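Side-chain contacts in haemagglutinin I (Physarum polycephalum, PDB 3A5P), which agglutinates red blood cells and is a sugar-binding lectin thought to represent a minimal legume-lectin carbohydrate recognition domain: residues V5-N10 with R30-T35; S43-K48 with T57-D62; A76-T81 with V86-G91. One frame throughout, in Å; residues are numbered along the deposited sequence. Where two conformers were deposited one is given.

Interaction 1: residues V5-N10 with R30-T35; sequences VQIVDN and RYVTVT
Val5 and Ile7 reach across to Arg30 and Val32 from a strand that runs nearly parallel to theirs, the two axes at 13° and 9.2 Å apart at closest approach, so the backbones belong to different sheets and only side chains meet between them. Val32 is the centre of the contact. Its CG2 branch lies against two methyls of the facing strand, 4.0 Å from Val5 CG1 and 4.0 Å from Ile7 CG2. The Ile7 and Val32 side chains lie alongside with their ends running opposite ways, Ile7 CG2 touching both methyls of that valine. Ile7 owes this to its first torsion (chi1 56°): CG1 is wedged between the backbone N and the carbonyl carbon, which leaves CG2 to make the contact; the Ile7 side chain was modelled in two conformers, so the contact holds for one of them and is less certain. Val5 divides its two branches between partners, CG1 going to Val32 while CG2 rests on the first carbon of Arg30, with Val5 CG2 3.9 Å from Arg30 CB. Arg30 meets residues 5-10 through CB. Bent at chi2 and chi3, the rest of its chain carries the guanidinium to Val28 O and, at the start of the facing strand, to Trp3, where it bonds to the carbonyl oxygen and makes a cation-pi contact with the ring. Around these residues the interior of the sandwich closes: Phe42 of strand 40-43 touches both Val5 and Val32, Leu17 of strand 17-20 packs on Val32, and Phe80 of strand 74-81, beside strand 3-10 in its sheet, reaches Val32.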
ATOM      1  N   VAL A   5      -1.330   8.967 -11.866  1.00 17.60           N
ATOM      2  CA  VAL A   5      -0.536   7.760 -12.069  1.00 17.63           C
ATOM      3  C   VAL A   5      -1.255   6.888 -13.107  1.00 18.14           C
ATOM      4  O   VAL A   5      -2.462   6.590 -12.964  1.00 18.44           O
ATOM      5  CB  VAL A   5      -0.316   6.941 -10.762  1.00 17.47           C
ATOM      6  CG1 VAL A   5       0.527   5.695 -11.055  1.00 16.85           C
ATOM      7  CG2 VAL A   5       0.372   7.798  -9.683  1.00 17.84           C
ATOM      8  N   GLN A   6      -0.520   6.515 -14.157  1.00 17.74           N
ATOM      9  CA  GLN A   6      -1.021   5.596 -15.194  1.00 18.38           C
ATOM     10  C   GLN A   6      -0.351   4.245 -15.022  1.00 17.74           C
ATOM     11  O   GLN A   6       0.832   4.171 -14.733  1.00 18.21           O
ATOM     12  CB  GLN A   6      -0.688   6.126 -16.580  1.00 18.73           C
ATOM     13  CG  GLN A   6      -1.603   7.256 -17.022  1.00 23.12           C
ATOM     14  CD  GLN A   6      -2.957   6.731 -17.439  1.00 27.32           C
ATOM     15  OE1 GLN A   6      -3.059   5.751 -18.208  1.00 30.31           O
ATOM     16  NE2 GLN A   6      -4.007   7.351 -16.926  1.00 27.88           N
ATOM     17  N   ILE A   7      -1.100   3.169 -15.210  0.50 17.24           N
ATOM     18  CA  ILE A   7      -0.510   1.835 -15.059  0.50 16.83           C
ATOM     19  C   ILE A   7      -0.653   1.054 -16.368  0.50 16.78           C
ATOM     20  O   ILE A   7      -1.736   1.021 -16.970  0.50 16.09           O
ATOM     21  CB  ILE A   7      -1.087   1.070 -13.829  0.50 17.57           C
ATOM     22  CG1 ILE A   7      -2.615   0.967 -13.922  0.50 16.20           C
ATOM     23  CG2 ILE A   7      -0.644   1.749 -12.498  0.50 16.67           C
ATOM     24  CD1 ILE A   7      -3.250  -0.021 -12.950  0.50 17.34           C
ATOM     25  N   VAL A   8       0.459   0.487 -16.834  1.00 16.39           N
ATOM     26  CA  VAL A   8       0.468  -0.292 -18.078  1.00 16.75           C
ATOM     27  C   VAL A   8       0.871  -1.699 -17.687  1.00 16.81           C
ATOM     28  O   VAL A   8       1.967  -1.904 -17.156  1.00 16.58           O
ATOM     29  CB  VAL A   8       1.453   0.290 -19.149  1.00 16.84           C
ATOM     30  CG1 VAL A   8       1.505  -0.589 -20.375  1.00 17.58           C
ATOM     31  CG2 VAL A   8       1.067   1.732 -19.540  1.00 17.52           C
ATOM     32  N   ASP A   9      -0.036  -2.647 -17.923  1.00 16.81           N
ATOM     33  CA  ASP A   9       0.163  -4.029 -17.528  1.00 17.90           C
ATOM     34  C   ASP A   9       0.685  -4.862 -18.703  1.00 17.75           C
ATOM     35  O   ASP A   9      -0.094  -5.388 -19.503  1.00 17.33           O
ATOM     36  CB  ASP A   9      -1.158  -4.602 -17.009  1.00 18.71           C
ATOM     37  CG  ASP A   9      -1.035  -6.046 -16.515  1.00 18.91           C
ATOM     38  OD1 ASP A   9       0.082  -6.592 -16.425  1.00 18.19           O
ATOM     39  OD2 ASP A   9      -2.089  -6.637 -16.208  1.00 22.77           O
ATOM     40  N   ASN A  10       2.003  -4.956 -18.814  1.00 17.87           N
ATOM     41  CA  ASN A  10       2.613  -5.867 -19.787  1.00 18.52           C
ATOM     42  C   ASN A  10       3.167  -7.115 -19.116  1.00 18.74           C
ATOM     43  O   ASN A  10       4.118  -7.732 -19.605  1.00 19.36           O
ATOM     44  CB  ASN A  10       3.681  -5.161 -20.625  1.00 18.14           C
ATOM     45  CG  ASN A  10       3.082  -4.138 -21.565  1.00 18.57           C
ATOM     46  OD1 ASN A  10       1.926  -4.269 -21.980  1.00 18.49           O
ATOM     47  ND2 ASN A  10       3.830  -3.082 -21.850  1.00 16.00           N
ATOM     48  N   ARG A  30      -0.657   8.205  -3.791  1.00 16.08           N
ATOM     49  CA  ARG A  30      -1.269   7.169  -4.614  1.00 15.95           C
ATOM     50  C   ARG A  30      -0.496   5.868  -4.433  1.00 15.95           C
ATOM     51  O   ARG A  30       0.729   5.875  -4.254  1.00 15.99           O
ATOM     52  CB  ARG A  30      -1.247   7.583  -6.097  1.00 15.51           C
ATOM     53  CG  ARG A  30      -2.600   8.006  -6.690  1.00 17.18           C
ATOM     54  CD  ARG A  30      -3.256   9.151  -5.934  1.00 15.78           C
ATOM     55  NE  ARG A  30      -2.517  10.412  -5.987  1.00 16.34           N
ATOM     56  CZ  ARG A  30      -2.527  11.255  -7.025  1.00 16.36           C
ATOM     57  NH1 ARG A  30      -3.177  10.940  -8.136  1.00 15.23           N
ATOM     58  NH2 ARG A  30      -1.841  12.402  -6.968  1.00 14.53           N
ATOM     59  N   TYR A  31      -1.207   4.753  -4.509  1.00 15.65           N
ATOM     60  CA  TYR A  31      -0.625   3.458  -4.131  1.00 15.28           C
ATOM     61  C   TYR A  31      -0.875   2.504  -5.272  1.00 15.21           C
ATOM     62  O   TYR A  31      -2.037   2.281  -5.655  1.00 15.91           O
ATOM     63  CB  TYR A  31      -1.289   2.959  -2.837  1.00 14.98           C
ATOM     64  CG  TYR A  31      -1.111   3.913  -1.671  1.00 14.43           C
ATOM     65  CD1 TYR A  31       0.017   3.832  -0.850  1.00 15.08           C
ATOM     66  CD2 TYR A  31      -2.041   4.913  -1.413  1.00 14.00           C
ATOM     67  CE1 TYR A  31       0.204   4.700   0.206  1.00 14.58           C
ATOM     68  CE2 TYR A  31      -1.859   5.814  -0.347  1.00 12.27           C
ATOM     69  CZ  TYR A  31      -0.738   5.689   0.462  1.00 12.83           C
ATOM     70  OH  TYR A  31      -0.550   6.564   1.508  1.00 15.85           O
ATOM     71  N   VAL A  32       0.203   1.978  -5.853  1.00 14.65           N
ATOM     72  CA  VAL A  32       0.059   0.930  -6.861  1.00 14.20           C
ATOM     73  C   VAL A  32       0.295  -0.410  -6.180  1.00 14.56           C
ATOM     74  O   VAL A  32       1.377  -0.653  -5.619  1.00 14.47           O
ATOM     75  CB  VAL A  32       1.004   1.110  -8.084  1.00 14.32           C
ATOM     76  CG1 VAL A  32       0.847  -0.065  -9.045  1.00 14.73           C
ATOM     77  CG2 VAL A  32       0.659   2.394  -8.807  1.00 15.03           C
ATOM     78  N   THR A  33      -0.726  -1.262  -6.234  1.00 14.56           N
ATOM     79  CA  THR A  33      -0.726  -2.512  -5.496  1.00 15.14           C
ATOM     80  C   THR A  33      -0.666  -3.697  -6.451  1.00 14.97           C
ATOM     81  O   THR A  33      -1.289  -3.670  -7.508  1.00 14.89           O
ATOM     82  CB  THR A  33      -1.986  -2.643  -4.595  1.00 15.36           C
ATOM     83  OG1 THR A  33      -3.183  -2.578  -5.410  1.00 15.36           O
ATOM     84  CG2 THR A  33      -1.975  -1.533  -3.504  1.00 16.37           C
ATOM     85  N   VAL A  34       0.112  -4.710  -6.081  1.00 15.72           N
ATOM     86  CA  VAL A  34       0.201  -5.963  -6.859  1.00 15.64           C
ATOM     87  C   VAL A  34       0.151  -7.082  -5.836  1.00 16.26           C
ATOM     88  O   VAL A  34       0.997  -7.143  -4.918  1.00 15.52           O
ATOM     89  CB  VAL A  34       1.542  -6.075  -7.669  1.00 15.56           C
ATOM     90  CG1 VAL A  34       1.561  -7.383  -8.501  1.00 15.72           C
ATOM     91  CG2 VAL A  34       1.756  -4.860  -8.565  1.00 16.73           C
ATOM     92  N   THR A  35      -0.841  -7.954  -5.974  1.00 16.63           N
ATOM     93  CA  THR A  35      -1.069  -9.004  -4.991  1.00 17.36           C
ATOM     94  C   THR A  35       0.207  -9.801  -4.765  1.00 17.89           C
ATOM     95  O   THR A  35       0.832 -10.279  -5.740  1.00 17.69           O
ATOM     96  CB  THR A  35      -2.173  -9.938  -5.482  1.00 17.85           C
ATOM     97  OG1 THR A  35      -3.413  -9.216  -5.525  1.00 18.36           O
ATOM     98  CG2 THR A  35      -2.289 -11.164  -4.565  1.00 18.11           C
TER

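Interaction 2: residues S43-K48 with T57-D62; sequences SEIGPK and TVHNGD
Thr57 meets the 43-48 segment through three direct hydrogen bonds. Two are the reciprocal backbone pair with Ser43, an antiparallel hydrogen-bonded bridge in which Thr57 N lies 2.8 Å from Ser43 O and Ser43 N 2.9 Å from Thr57 O. The third comes from the side chain: Thr57 OG1 donates to Ile45 O at 2.7 Å, in the carbonyl plane. With OG1 anti to the carbonyl carbon (chi1 -61°), the hydroxyl can take hold of the chain just after the strand ends. A water extends the pairing, lying 2.7 Å from Ser43 OG and in the plane of the His59 ring at its edge, 2.9 Å from ND1, while it donates to Thr57 O. Next to it, Ile45 CD1 comes obliquely to the adjoining ring atom, 4.0 Å from His59 CE1, the side chains crossing at about a right angle. Further out, Thr57 OG1 is bonded to Gln67 NE2, and His59 NE2 to O of the C-terminal Ala104 of the second subunit, whose Leu103 packs on Ile45 and His59. Thr57 O serves two donors and His59 is held at both nitrogens, so this chemistry ties the loop's departure from the sheet to the dimer interface.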
ATOM      1  N   SER A  43       4.097   9.943  -3.732  1.00 16.99           N
ATOM      2  CA  SER A  43       3.678  11.045  -2.848  1.00 17.33           C
ATOM      3  C   SER A  43       4.617  12.237  -2.957  1.00 19.03           C
ATOM      4  O   SER A  43       5.677  12.150  -3.587  1.00 19.60           O
ATOM      5  CB  SER A  43       3.578  10.563  -1.381  1.00 17.66           C
ATOM      6  OG  SER A  43       4.862  10.327  -0.812  1.00 18.16           O
ATOM      7  N   GLU A  44       4.232  13.326  -2.307  1.00 19.47           N
ATOM      8  CA  GLU A  44       5.018  14.549  -2.304  1.00 21.48           C
ATOM      9  C   GLU A  44       5.961  14.667  -1.095  1.00 22.54           C
ATOM     10  O   GLU A  44       6.224  15.772  -0.615  1.00 23.63           O
ATOM     11  CB  GLU A  44       4.082  15.760  -2.475  1.00 21.11           C
ATOM     12  CG  GLU A  44       3.398  15.730  -3.826  1.00 20.85           C
ATOM     13  CD  GLU A  44       2.622  16.990  -4.187  1.00 22.21           C
ATOM     14  OE1 GLU A  44       2.413  17.869  -3.310  1.00 23.54           O
ATOM     15  OE2 GLU A  44       2.181  17.077  -5.359  1.00 21.24           O
ATOM     16  N   ILE A  45       6.507  13.546  -0.629  1.00 23.12           N
ATOM     17  CA  ILE A  45       7.502  13.585   0.465  1.00 24.67           C
ATOM     18  C   ILE A  45       8.805  14.212  -0.028  1.00 25.27           C
ATOM     19  O   ILE A  45       9.401  13.741  -0.992  1.00 25.42           O
ATOM     20  CB  ILE A  45       7.748  12.191   1.083  1.00 24.48           C
ATOM     21  CG1 ILE A  45       6.492  11.760   1.848  1.00 25.38           C
ATOM     22  CG2 ILE A  45       8.976  12.204   2.029  1.00 24.92           C
ATOM     23  CD1 ILE A  45       6.460  10.297   2.187  1.00 28.27           C
ATOM     24  N   GLY A  46       9.235  15.287   0.641  1.00 25.63           N
ATOM     25  CA  GLY A  46      10.402  16.036   0.199  1.00 26.54           C
ATOM     26  C   GLY A  46      11.733  15.615   0.799  1.00 27.20           C
ATOM     27  O   GLY A  46      11.821  14.600   1.490  1.00 26.72           O
ATOM     28  N   PRO A  47      12.793  16.400   0.522  1.00 27.96           N
ATOM     29  CA  PRO A  47      12.756  17.621  -0.295  1.00 28.51           C
ATOM     30  C   PRO A  47      12.834  17.316  -1.795  1.00 28.06           C
ATOM     31  O   PRO A  47      13.037  16.161  -2.180  1.00 27.81           O
ATOM     32  CB  PRO A  47      14.020  18.362   0.150  1.00 29.06           C
ATOM     33  CG  PRO A  47      14.982  17.257   0.463  1.00 28.43           C
ATOM     34  CD  PRO A  47      14.152  16.109   1.016  1.00 28.80           C
ATOM     35  N   LYS A  48      12.653  18.340  -2.626  1.00 28.38           N
ATOM     36  CA  LYS A  48      12.825  18.183  -4.066  1.00 28.30           C
ATOM     37  C   LYS A  48      14.313  18.041  -4.379  1.00 28.79           C
ATOM     38  O   LYS A  48      15.105  18.928  -4.032  1.00 28.93           O
ATOM     39  CB  LYS A  48      12.225  19.352  -4.841  1.00 28.32           C
ATOM     40  CG  LYS A  48      12.352  19.184  -6.356  1.00 28.10           C
ATOM     41  CD  LYS A  48      11.336  20.002  -7.148  1.00 29.94           C
ATOM     42  CE  LYS A  48      11.749  21.466  -7.305  1.00 30.71           C
ATOM     43  NZ  LYS A  48      13.042  21.604  -8.017  1.00 31.23           N
ATOM     44  N   THR A  57       7.746  11.623  -5.331  1.00 18.22           N
ATOM     45  CA  THR A  57       8.638  10.679  -4.655  1.00 17.98           C
ATOM     46  C   THR A  57       8.023   9.284  -4.654  1.00 18.03           C
ATOM     47  O   THR A  57       6.816   9.129  -4.482  1.00 17.74           O
ATOM     48  CB  THR A  57       8.921  11.127  -3.237  1.00 18.06           C
ATOM     49  OG1 THR A  57       9.572  12.400  -3.305  1.00 18.86           O
ATOM     50  CG2 THR A  57       9.820  10.121  -2.525  1.00 17.53           C
ATOM     51  N   VAL A  58       8.860   8.290  -4.908  1.00 17.55           N
ATOM     52  CA  VAL A  58       8.400   6.906  -5.010  1.00 17.43           C
ATOM     53  C   VAL A  58       9.029   6.088  -3.893  1.00 17.58           C
ATOM     54  O   VAL A  58      10.268   6.098  -3.714  1.00 17.79           O
ATOM     55  CB  VAL A  58       8.731   6.322  -6.402  1.00 17.59           C
ATOM     56  CG1 VAL A  58       8.268   4.849  -6.519  1.00 16.28           C
ATOM     57  CG2 VAL A  58       8.085   7.171  -7.481  1.00 17.36           C
ATOM     58  N   HIS A  59       8.171   5.411  -3.121  1.00 16.46           N
ATOM     59  CA  HIS A  59       8.630   4.437  -2.140  1.00 16.46           C
ATOM     60  C   HIS A  59       8.295   3.015  -2.591  1.00 17.27           C
ATOM     61  O   HIS A  59       7.155   2.714  -2.992  1.00 17.43           O
ATOM     62  CB  HIS A  59       8.033   4.725  -0.761  1.00 15.88           C
ATOM     63  CG  HIS A  59       8.691   5.867  -0.062  1.00 15.01           C
ATOM     64  ND1 HIS A  59       8.371   7.178  -0.323  1.00 15.90           N
ATOM     65  CD2 HIS A  59       9.676   5.893   0.869  1.00 15.39           C
ATOM     66  CE1 HIS A  59       9.127   7.970   0.419  1.00 15.32           C
ATOM     67  NE2 HIS A  59       9.920   7.214   1.159  1.00 16.20           N
ATOM     68  N   ASN A  60       9.291   2.149  -2.555  1.00 17.69           N
ATOM     69  CA  ASN A  60       9.085   0.729  -2.851  1.00 17.75           C
ATOM     70  C   ASN A  60       8.939   0.010  -1.504  1.00 18.94           C
ATOM     71  O   ASN A  60       9.931  -0.262  -0.811  1.00 18.23           O
ATOM     72  CB  ASN A  60      10.256   0.197  -3.689  1.00 18.42           C
ATOM     73  CG  ASN A  60      10.003  -1.196  -4.255  1.00 18.67           C
ATOM     74  OD1 ASN A  60       8.922  -1.779  -4.083  1.00 22.56           O
ATOM     75  ND2 ASN A  60      11.015  -1.741  -4.924  1.00 19.56           N
ATOM     76  N   GLY A  61       7.690  -0.257  -1.104  1.00 18.95           N
ATOM     77  CA  GLY A  61       7.431  -0.697   0.265  1.00 19.96           C
ATOM     78  C   GLY A  61       7.891   0.420   1.191  1.00 21.49           C
ATOM     79  O   GLY A  61       7.489   1.592   1.008  1.00 20.60           O
ATOM     80  N   ASP A  62       8.746   0.062   2.155  1.00 21.87           N
ATOM     81  CA  ASP A  62       9.254   0.995   3.175  1.00 23.74           C
ATOM     82  C   ASP A  62      10.216   2.029   2.584  1.00 23.70           C
ATOM     83  O   ASP A  62      10.328   3.150   3.079  1.00 24.44           O
ATOM     84  CB  ASP A  62      10.056   0.235   4.257  1.00 24.34           C
ATOM     85  CG  ASP A  62       9.188  -0.476   5.311  1.00 27.81           C
ATOM     86  OD1 ASP A  62       8.165  -1.079   5.011  1.00 29.37           O
ATOM     87  OD2 ASP A  62       9.594  -0.490   6.492  1.00 34.32           O
TER
HETATM   88  O   HOH W   1       6.101   8.176  -1.761  1.00 19.40           O

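Interaction 3: residues A76-T81 with V86-G91; sequences ATATFT and VSISTG
Phe80 and Val86 pair at a non-hydrogen-bonded position of two antiparallel strands, their side chains leaving the sheet together on one face. Followed outward from CB, the Phe80 ring leans toward the neighbouring strand as it leaves the backbone, its CG anti to the carbonyl carbon (chi1 -69°). The first ring atom to touch is CD1, which meets Val86 CG2; CE1 comes closest, 3.6 Å from Val86 CG2, and also feels CG1. At the far end, CZ and CE2 lie under Val86 CG1. That methyl stands over one face of the ring, 3.9 Å from its centroid and 18° off the normal, a CH-pi contact. The same Val86 CG1 also touches Ala78, 4.0 Å from its CB, and that CB is equally close to Ile88 CG1, so the alanine's methyl faces the two branched side chains of the neighbouring strand. On the opposite face of the sheet stand Thr77, Thr79, Ser87 and Ser89, whose backbones form two hydrogen-bonded pairs. The straightest bonds are Thr77 N to Ser89 O and Thr79 N to Ser87 O, both 2.8 Å, with return bonds from Ser89 N and Ser87 N. A water adds a link on this polar face, donating to Ser89 O and lying 3.0 Å from Thr77 OG1. Where the strand ends, Ser89 OG accepts from Gly91 N in an ST turn, and Thr90 reaches Gly69 O with its hydroxyl while its CG2 packs on Ala76. Strands 74-81 and 85-89 thus make a beta hairpin with one apolar and one polar face, as expected in a sandwich of the concanavalin type: the apolar side, with Phe66 and Leu68 on Ile88, looks to the second sheet.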
ATOM      1  N   ALA A  76       2.721  10.160 -13.986  1.00 18.83           N
ATOM      2  CA  ALA A  76       3.718   9.128 -13.742  1.00 18.65           C
ATOM      3  C   ALA A  76       3.152   7.808 -14.275  1.00 18.71           C
ATOM      4  O   ALA A  76       2.106   7.338 -13.816  1.00 18.70           O
ATOM      5  CB  ALA A  76       4.050   9.026 -12.263  1.00 18.94           C
ATOM      6  N   THR A  77       3.817   7.243 -15.268  1.00 17.52           N
ATOM      7  CA  THR A  77       3.346   5.992 -15.864  1.00 17.69           C
ATOM      8  C   THR A  77       4.224   4.849 -15.373  1.00 16.85           C
ATOM      9  O   THR A  77       5.443   4.889 -15.555  1.00 16.52           O
ATOM     10  CB  THR A  77       3.366   6.065 -17.407  1.00 18.35           C
ATOM     11  OG1 THR A  77       2.511   7.138 -17.831  1.00 20.29           O
ATOM     12  CG2 THR A  77       2.857   4.721 -18.000  1.00 18.60           C
ATOM     13  N   ALA A  78       3.602   3.844 -14.748  1.00 15.67           N
ATOM     14  CA  ALA A  78       4.323   2.648 -14.291  1.00 16.14           C
ATOM     15  C   ALA A  78       3.986   1.498 -15.222  1.00 16.08           C
ATOM     16  O   ALA A  78       2.813   1.098 -15.319  1.00 16.26           O
ATOM     17  CB  ALA A  78       3.954   2.307 -12.847  1.00 15.20           C
ATOM     18  N   THR A  79       5.013   0.972 -15.892  1.00 16.29           N
ATOM     19  CA  THR A  79       4.844  -0.141 -16.832  1.00 16.10           C
ATOM     20  C   THR A  79       5.388  -1.424 -16.211  1.00 15.37           C
ATOM     21  O   THR A  79       6.571  -1.502 -15.841  1.00 14.91           O
ATOM     22  CB  THR A  79       5.510   0.130 -18.225  1.00 17.18           C
ATOM     23  OG1 THR A  79       4.991   1.349 -18.774  1.00 17.66           O
ATOM     24  CG2 THR A  79       5.230  -1.040 -19.226  1.00 17.16           C
ATOM     25  N   PHE A  80       4.518  -2.427 -16.139  1.00 14.65           N
ATOM     26  CA  PHE A  80       4.841  -3.697 -15.508  1.00 15.01           C
ATOM     27  C   PHE A  80       5.216  -4.763 -16.517  1.00 14.73           C
ATOM     28  O   PHE A  80       4.537  -4.933 -17.502  1.00 14.34           O
ATOM     29  CB  PHE A  80       3.653  -4.142 -14.657  1.00 15.38           C
ATOM     30  CG  PHE A  80       3.460  -3.272 -13.452  1.00 15.20           C
ATOM     31  CD1 PHE A  80       3.967  -3.666 -12.210  1.00 17.61           C
ATOM     32  CD2 PHE A  80       2.842  -2.028 -13.577  1.00 17.23           C
ATOM     33  CE1 PHE A  80       3.804  -2.831 -11.085  1.00 17.01           C
ATOM     34  CE2 PHE A  80       2.692  -1.167 -12.462  1.00 16.63           C
ATOM     35  CZ  PHE A  80       3.178  -1.580 -11.226  1.00 15.68           C
ATOM     36  N   THR A  81       6.318  -5.459 -16.268  1.00 14.69           N
ATOM     37  CA  THR A  81       6.648  -6.653 -17.069  1.00 14.88           C
ATOM     38  C   THR A  81       6.947  -7.818 -16.124  1.00 15.82           C
ATOM     39  O   THR A  81       7.211  -7.603 -14.921  1.00 16.01           O
ATOM     40  CB  THR A  81       7.819  -6.378 -18.039  1.00 14.52           C
ATOM     41  OG1 THR A  81       8.857  -5.668 -17.343  1.00 15.66           O
ATOM     42  CG2 THR A  81       7.314  -5.560 -19.255  1.00 14.51           C
ATOM     43  N   VAL A  86       9.300  -3.066 -12.962  1.00 16.36           N
ATOM     44  CA  VAL A  86       8.480  -1.870 -13.096  1.00 16.05           C
ATOM     45  C   VAL A  86       9.354  -0.751 -13.634  1.00 16.60           C
ATOM     46  O   VAL A  86      10.405  -0.469 -13.064  1.00 17.52           O
ATOM     47  CB  VAL A  86       7.859  -1.418 -11.743  1.00 16.13           C
ATOM     48  CG1 VAL A  86       6.701  -0.416 -12.002  1.00 16.49           C
ATOM     49  CG2 VAL A  86       7.355  -2.624 -10.944  1.00 15.80           C
ATOM     50  N   SER A  87       8.918  -0.133 -14.726  1.00 16.49           N
ATOM     51  CA  SER A  87       9.555   1.064 -15.249  1.00 17.37           C
ATOM     52  C   SER A  87       8.616   2.237 -15.026  1.00 17.56           C
ATOM     53  O   SER A  87       7.471   2.179 -15.459  1.00 18.57           O
ATOM     54  CB  SER A  87       9.841   0.898 -16.742  1.00 18.36           C
ATOM     55  OG  SER A  87      10.419   2.076 -17.278  1.00 18.61           O
ATOM     56  N   ILE A  88       9.110   3.290 -14.359  1.00 17.36           N
ATOM     57  CA  ILE A  88       8.290   4.468 -14.044  1.00 17.79           C
ATOM     58  C   ILE A  88       8.859   5.720 -14.701  1.00 17.97           C
ATOM     59  O   ILE A  88      10.039   6.012 -14.559  1.00 18.00           O
ATOM     60  CB  ILE A  88       8.160   4.687 -12.515  1.00 17.59           C
ATOM     61  CG1 ILE A  88       7.665   3.387 -11.845  1.00 17.11           C
ATOM     62  CG2 ILE A  88       7.216   5.850 -12.229  1.00 18.32           C
ATOM     63  CD1 ILE A  88       7.741   3.381 -10.320  1.00 17.45           C
ATOM     64  N   SER A  89       8.013   6.425 -15.441  1.00 18.49           N
ATOM     65  CA  SER A  89       8.454   7.589 -16.183  1.00 20.01           C
ATOM     66  C   SER A  89       7.403   8.692 -16.147  1.00 20.07           C
ATOM     67  O   SER A  89       6.203   8.411 -16.090  1.00 20.99           O
ATOM     68  CB  SER A  89       8.750   7.197 -17.634  1.00 20.62           C
ATOM     69  OG  SER A  89       9.144   8.358 -18.358  1.00 24.74           O
ATOM     70  N   THR A  90       7.856   9.944 -16.191  1.00 19.21           N
ATOM     71  CA  THR A  90       6.954  11.099 -16.319  1.00 19.49           C
ATOM     72  C   THR A  90       7.121  11.799 -17.678  1.00 19.43           C
ATOM     73  O   THR A  90       6.379  12.733 -18.007  1.00 18.97           O
ATOM     74  CB  THR A  90       7.248  12.162 -15.242  1.00 19.59           C
ATOM     75  OG1 THR A  90       8.647  12.475 -15.290  1.00 19.86           O
ATOM     76  CG2 THR A  90       6.906  11.636 -13.841  1.00 19.27           C
ATOM     77  N   GLY A  91       8.113  11.371 -18.454  1.00 19.90           N
ATOM     78  CA  GLY A  91       8.466  12.104 -19.676  1.00 20.92           C
ATOM     79  C   GLY A  91       9.482  13.207 -19.436  1.00 21.95           C
ATOM     80  O   GLY A  91       9.861  13.919 -20.370  1.00 22.13           O
TER
HETATM   81  O   HOH W   2       4.466   9.337 -18.249  1.00 27.11           O

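The three contacts share the two sheets of the sandwich. Interaction 1 spans from one sheet to the other, interaction 3 pairs strands within the first, and interaction 2 lies where strand 40-43 of the second gives way to a loop. Interactions 1 and 3 are closest, their centres 9 Å apart: strands 3-10 and 74-81 are neighbours, with Gln6 N 2.8 Å from Ala76 O, and Val32 CG1 comes within 3.5 Å of Phe80 CZ. Interaction 2 sits further off, about 16 Å between centres from interaction 1 and 15 Å from interaction 3, which it touches through Val58 CG1 and Ile88 CD1 at 4.1 Å. Interactions 1 and 2 also reach the second subunit.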